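Local coordinates for adhesion G-protein coupled receptor G6 (PDB 6V55), which is an adhesion receptor of the G-protein coupled superfamily, implicated in myelination, whose calcium-binding extracellular region probably mediates cell adhesion, at residues Ile390-Leu393 and Thr398-Gln401; Gly681-His686 and Val732-Asn737. All coordinates share one frame; numbering follows the deposited sequence.

Contact 1 (Ile390-Leu393 and Thr398-Gln401); sequences ITVL and TTRQ
Thr391 and Arg400 form the hydrogen-bonded pair at the end of an antiparallel beta hairpin in the SEA domain, where strand 380-392, at the sheet border, turns back into strand 399-410. Thr391 N donates to Arg400 O (3.0 Å), and Arg400 N returns the bond to Thr391 O (2.8 Å). A third backbone bond, from Leu393 N to Thr398 O (2.9 Å), carries the pairing past the strand ends into the loop. Ile390 with Gln401 and Val392 with Thr399 are the flanking non-hydrogen-bonded pairs, and CA-H...O contacts supplement the ties between the two backbones.

Apolar contacts centre on the methyl of Thr399: its CG2 touches both Ile390 CG1 and Val392 CG1, each at 3.7 Å. With CG1 anti to the backbone N (chi1 175°), Ile390 extends its CD1 alongside the Gln401 chain, which points the same way. Arg400 and Thr391 project from the other face of the sheet. There the Arg400 chain runs straight through CG and CD, then bends at chi3 (-32°), and the Leu393 side chain crosses that of Arg400 at about a right angle, with CD1 over one face of the guanidinium and CD2 3.7 Å from Arg400 NH2. A salt bridge from NH1 to Asp439 ties the same guanidinium to strand 436-445.

The polar groups of Thr399 and Gln401 find their partners away from strand 380-392: Gln401 OE1 bonds Tyr403 OH, and Thr399 OG1 pairs with Thr356 OG1. The Thr399 hydroxyl also accepts from Gln401 NE2, a nearly straight 3.0 Å bond lying close to the amide plane.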
# COMPACT_ATOMS: atom_id res chain seq x y z
N ILE A 390 -35.42 -25.41 19.66
CA ILE A 390 -36.10 -25.54 20.95
C ILE A 390 -36.21 -27.02 21.28
O ILE A 390 -36.71 -27.81 20.48
CB ILE A 390 -37.47 -24.82 20.98
CG1 ILE A 390 -38.21 -25.07 22.29
CG2 ILE A 390 -38.35 -25.08 19.77
CD1 ILE A 390 -39.29 -24.02 22.54
N THR A 391 -35.64 -27.39 22.41
CA THR A 391 -35.59 -28.77 22.87
C THR A 391 -36.10 -28.80 24.30
O THR A 391 -35.57 -28.06 25.13
CB THR A 391 -34.14 -29.28 22.88
OG1 THR A 391 -33.49 -29.09 21.62
CG2 THR A 391 -34.14 -30.72 23.14
N VAL A 392 -37.06 -29.69 24.63
CA VAL A 392 -37.38 -29.85 26.05
C VAL A 392 -36.29 -30.67 26.72
O VAL A 392 -35.51 -31.38 26.06
CB VAL A 392 -38.74 -30.53 26.30
CG1 VAL A 392 -39.93 -29.72 25.75
CG2 VAL A 392 -38.75 -31.96 25.88
N LEU A 393 -36.23 -30.59 28.06
CA LEU A 393 -35.30 -31.39 28.82
C LEU A 393 -36.08 -32.42 29.63
O LEU A 393 -36.89 -33.17 29.07
CB LEU A 393 -34.43 -30.48 29.68
CG LEU A 393 -33.83 -29.33 28.83
CD1 LEU A 393 -33.18 -28.20 29.61
CD2 LEU A 393 -32.91 -29.88 27.73
N THR A 398 -39.87 -27.45 30.66
CA THR A 398 -38.57 -26.78 30.60
C THR A 398 -37.92 -27.03 29.24
O THR A 398 -37.60 -28.18 28.91
CB THR A 398 -37.62 -27.23 31.71
OG1 THR A 398 -38.11 -26.77 32.98
CG2 THR A 398 -36.23 -26.59 31.48
N THR A 399 -37.75 -25.95 28.48
CA THR A 399 -37.03 -25.98 27.21
C THR A 399 -35.69 -25.27 27.31
O THR A 399 -35.55 -24.27 28.02
CB THR A 399 -37.80 -25.31 26.09
OG1 THR A 399 -38.20 -24.00 26.51
CG2 THR A 399 -38.98 -26.11 25.77
N ARG A 400 -34.74 -25.79 26.54
CA ARG A 400 -33.54 -25.08 26.13
C ARG A 400 -33.80 -24.49 24.76
O ARG A 400 -34.16 -25.21 23.83
CB ARG A 400 -32.34 -26.03 26.05
CG ARG A 400 -31.07 -25.30 25.64
CD ARG A 400 -29.87 -26.24 25.48
NE ARG A 400 -29.89 -27.39 26.39
CZ ARG A 400 -29.52 -27.36 27.67
NH1 ARG A 400 -29.12 -26.22 28.24
NH2 ARG A 400 -29.58 -28.47 28.41
N GLN A 401 -33.63 -23.18 24.64
CA GLN A 401 -33.97 -22.44 23.44
C GLN A 401 -32.71 -21.76 22.92
O GLN A 401 -31.94 -21.21 23.72
CB GLN A 401 -35.08 -21.41 23.72
CG GLN A 401 -36.39 -22.02 24.26
CD GLN A 401 -37.46 -20.96 24.52
OE1 GLN A 401 -37.35 -19.83 24.04
NE2 GLN A 401 -38.49 -21.33 25.27

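Contact 2 (Gly681-His686 and Val732-Asn737); sequences GLFQDH and VFWDFN
In Phe683, CG stands anti to the carbonyl carbon (chi1 -58°), which lays an edge of the ring against Trp734, while Trp734, with CG opposite the backbone N (chi1 -169°), swings its indole from strand 730-735 of the GPS motif toward the 681-686 loop. The result is a T-shaped aromatic pair: the edge of Phe683 addresses the face of the indole six-membered ring, with centroids 5.6 Å apart and planes at 81°. The closest edge atom, Phe683 CD2, lies 3.9 Å from Trp734 CE3, displaced toward the rim of the indole.

The loop backbone meets the same ring. Phe683 O approaches Trp734 CZ3 at 3.4 Å, and Gln684 O lies in the indole plane at its edge, 3.4 Å from CH2. Edge-to-face partners continue outward on both residues, Phe677 beside Phe683 and Trp745 beside Trp734, while Leu584 of helix 573-593 touches Phe683, so the loop is packed between that helix and the GPS hairpin. Val732 and Phe733 pair antiparallel with a strand of a separate bound peptide chain, consistent with the retained stalk of a cleaved GAIN domain.

Polar side chains brace each segment: Gln684 NE2 bonds Glu573 O and, at 2.9 Å, Gly681 O. At the end of the strand, Asp735 OD1 caps the turn into helix 738-741, accepting a bond from Asn737 N (3.1 Å) from above its carboxylate plane.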
# COMPACT_ATOMS: atom_id res chain seq x y z
N GLY A 681 2.56 -7.88 -36.83
CA GLY A 681 1.36 -8.63 -36.48
C GLY A 681 0.06 -8.08 -37.05
O GLY A 681 -0.99 -8.70 -36.86
N LEU A 682 0.09 -6.91 -37.69
CA LEU A 682 -1.09 -6.36 -38.34
C LEU A 682 -1.21 -6.81 -39.79
O LEU A 682 -2.19 -6.45 -40.46
CB LEU A 682 -1.06 -4.82 -38.26
CG LEU A 682 -1.02 -4.08 -36.90
CD1 LEU A 682 -0.66 -2.61 -37.09
CD2 LEU A 682 -2.35 -4.19 -36.16
N PHE A 683 -0.26 -7.59 -40.30
CA PHE A 683 -0.21 -7.94 -41.72
C PHE A 683 -0.26 -9.46 -41.92
O PHE A 683 0.42 -10.01 -42.79
CB PHE A 683 1.04 -7.36 -42.38
CG PHE A 683 1.16 -5.87 -42.27
CD1 PHE A 683 1.89 -5.29 -41.23
CD2 PHE A 683 0.55 -5.04 -43.21
CE1 PHE A 683 2.01 -3.92 -41.12
CE2 PHE A 683 0.67 -3.66 -43.11
CZ PHE A 683 1.40 -3.10 -42.06
N GLN A 684 -1.10 -10.13 -41.15
CA GLN A 684 -1.20 -11.58 -41.22
C GLN A 684 -1.96 -12.03 -42.47
O GLN A 684 -2.95 -11.42 -42.87
CB GLN A 684 -1.90 -12.11 -39.97
CG GLN A 684 -1.15 -11.73 -38.71
CD GLN A 684 -1.80 -12.26 -37.46
OE1 GLN A 684 -2.35 -13.36 -37.47
NE2 GLN A 684 -1.71 -11.51 -36.37
N ASP A 685 -1.46 -13.09 -43.09
CA ASP A 685 -1.99 -13.62 -44.35
C ASP A 685 -1.96 -15.14 -44.23
O ASP A 685 -0.88 -15.74 -44.18
CB ASP A 685 -1.15 -13.15 -45.54
CG ASP A 685 -1.87 -13.24 -46.88
OD1 ASP A 685 -2.76 -14.10 -47.05
OD2 ASP A 685 -1.52 -12.45 -47.78
N HIS A 686 -3.14 -15.76 -44.20
CA HIS A 686 -3.25 -17.21 -44.16
C HIS A 686 -3.44 -17.82 -45.55
O HIS A 686 -3.72 -19.03 -45.66
CB HIS A 686 -4.38 -17.63 -43.23
CG HIS A 686 -4.10 -17.36 -41.79
ND1 HIS A 686 -5.09 -17.38 -40.82
CD2 HIS A 686 -2.95 -17.05 -41.14
CE1 HIS A 686 -4.56 -17.10 -39.65
NE2 HIS A 686 -3.26 -16.90 -39.81
N VAL A 732 6.19 -7.89 -52.11
CA VAL A 732 4.73 -7.83 -52.06
C VAL A 732 4.27 -6.46 -51.60
O VAL A 732 5.04 -5.69 -51.01
CB VAL A 732 4.15 -8.95 -51.18
CG1 VAL A 732 4.12 -10.25 -51.96
CG2 VAL A 732 4.98 -9.11 -49.91
N PHE A 733 3.01 -6.13 -51.92
CA PHE A 733 2.32 -4.98 -51.34
C PHE A 733 1.00 -5.42 -50.71
O PHE A 733 0.38 -6.40 -51.14
CB PHE A 733 2.08 -3.82 -52.34
CG PHE A 733 0.93 -4.04 -53.29
CD1 PHE A 733 1.10 -4.84 -54.42
CD2 PHE A 733 -0.32 -3.43 -53.08
CE1 PHE A 733 0.05 -5.06 -55.30
CE2 PHE A 733 -1.37 -3.66 -53.95
CZ PHE A 733 -1.19 -4.47 -55.07
N TRP A 734 0.55 -4.66 -49.71
CA TRP A 734 -0.67 -5.02 -48.97
C TRP A 734 -1.90 -4.56 -49.75
O TRP A 734 -2.19 -3.36 -49.81
CB TRP A 734 -0.68 -4.41 -47.57
CG TRP A 734 -1.81 -4.99 -46.73
CD1 TRP A 734 -3.03 -4.42 -46.44
CD2 TRP A 734 -1.83 -6.29 -46.11
NE1 TRP A 734 -3.78 -5.28 -45.67
CE2 TRP A 734 -3.07 -6.43 -45.46
CE3 TRP A 734 -0.90 -7.34 -46.05
CZ2 TRP A 734 -3.41 -7.58 -44.75
CZ3 TRP A 734 -1.25 -8.48 -45.34
CH2 TRP A 734 -2.49 -8.59 -44.71
N ASP A 735 -2.66 -5.51 -50.29
CA ASP A 735 -3.85 -5.24 -51.09
C ASP A 735 -5.07 -5.39 -50.19
O ASP A 735 -5.43 -6.51 -49.81
CB ASP A 735 -3.92 -6.20 -52.29
CG ASP A 735 -4.98 -5.83 -53.34
OD1 ASP A 735 -5.87 -4.96 -53.11
OD2 ASP A 735 -4.90 -6.42 -54.44
N PHE A 736 -5.75 -4.27 -49.93
CA PHE A 736 -6.94 -4.26 -49.07
C PHE A 736 -8.17 -4.90 -49.71
O PHE A 736 -9.16 -5.12 -49.00
CB PHE A 736 -7.28 -2.83 -48.66
CG PHE A 736 -6.50 -2.35 -47.49
CD1 PHE A 736 -6.76 -2.87 -46.23
CD2 PHE A 736 -5.51 -1.39 -47.64
CE1 PHE A 736 -6.03 -2.44 -45.14
CE2 PHE A 736 -4.77 -0.95 -46.56
CZ PHE A 736 -5.03 -1.47 -45.31
N ASN A 737 -8.15 -5.17 -51.01
CA ASN A 737 -9.29 -5.74 -51.70
C ASN A 737 -9.31 -7.26 -51.66
O ASN A 737 -10.37 -7.85 -51.93
CB ASN A 737 -9.31 -5.27 -53.16
CG ASN A 737 -9.78 -3.84 -53.29
OD1 ASN A 737 -10.78 -3.46 -52.68
ND2 ASN A 737 -9.05 -3.04 -54.05

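Overall arrangement
The two contacts belong to separate parts of an elongated ectodomain, with centres about 82 Å and nearest atoms about 67 Å apart; they share no elements and follow one another in series along the chain. Contact 1 is local, joining neighbouring strands of one hairpin with four residues between its segments, and lies partly at the surface; main-chain hydrogen bonds set its register, and its side chains mix methyl groups with polar ends. Contact 2 is buried and spans 45 intervening residues, uniting a loop with the GPS strand. Its chemistry is aromatic, resting on stacked rings and on backbone carbonyls that close in on an indole rather than on paired backbones.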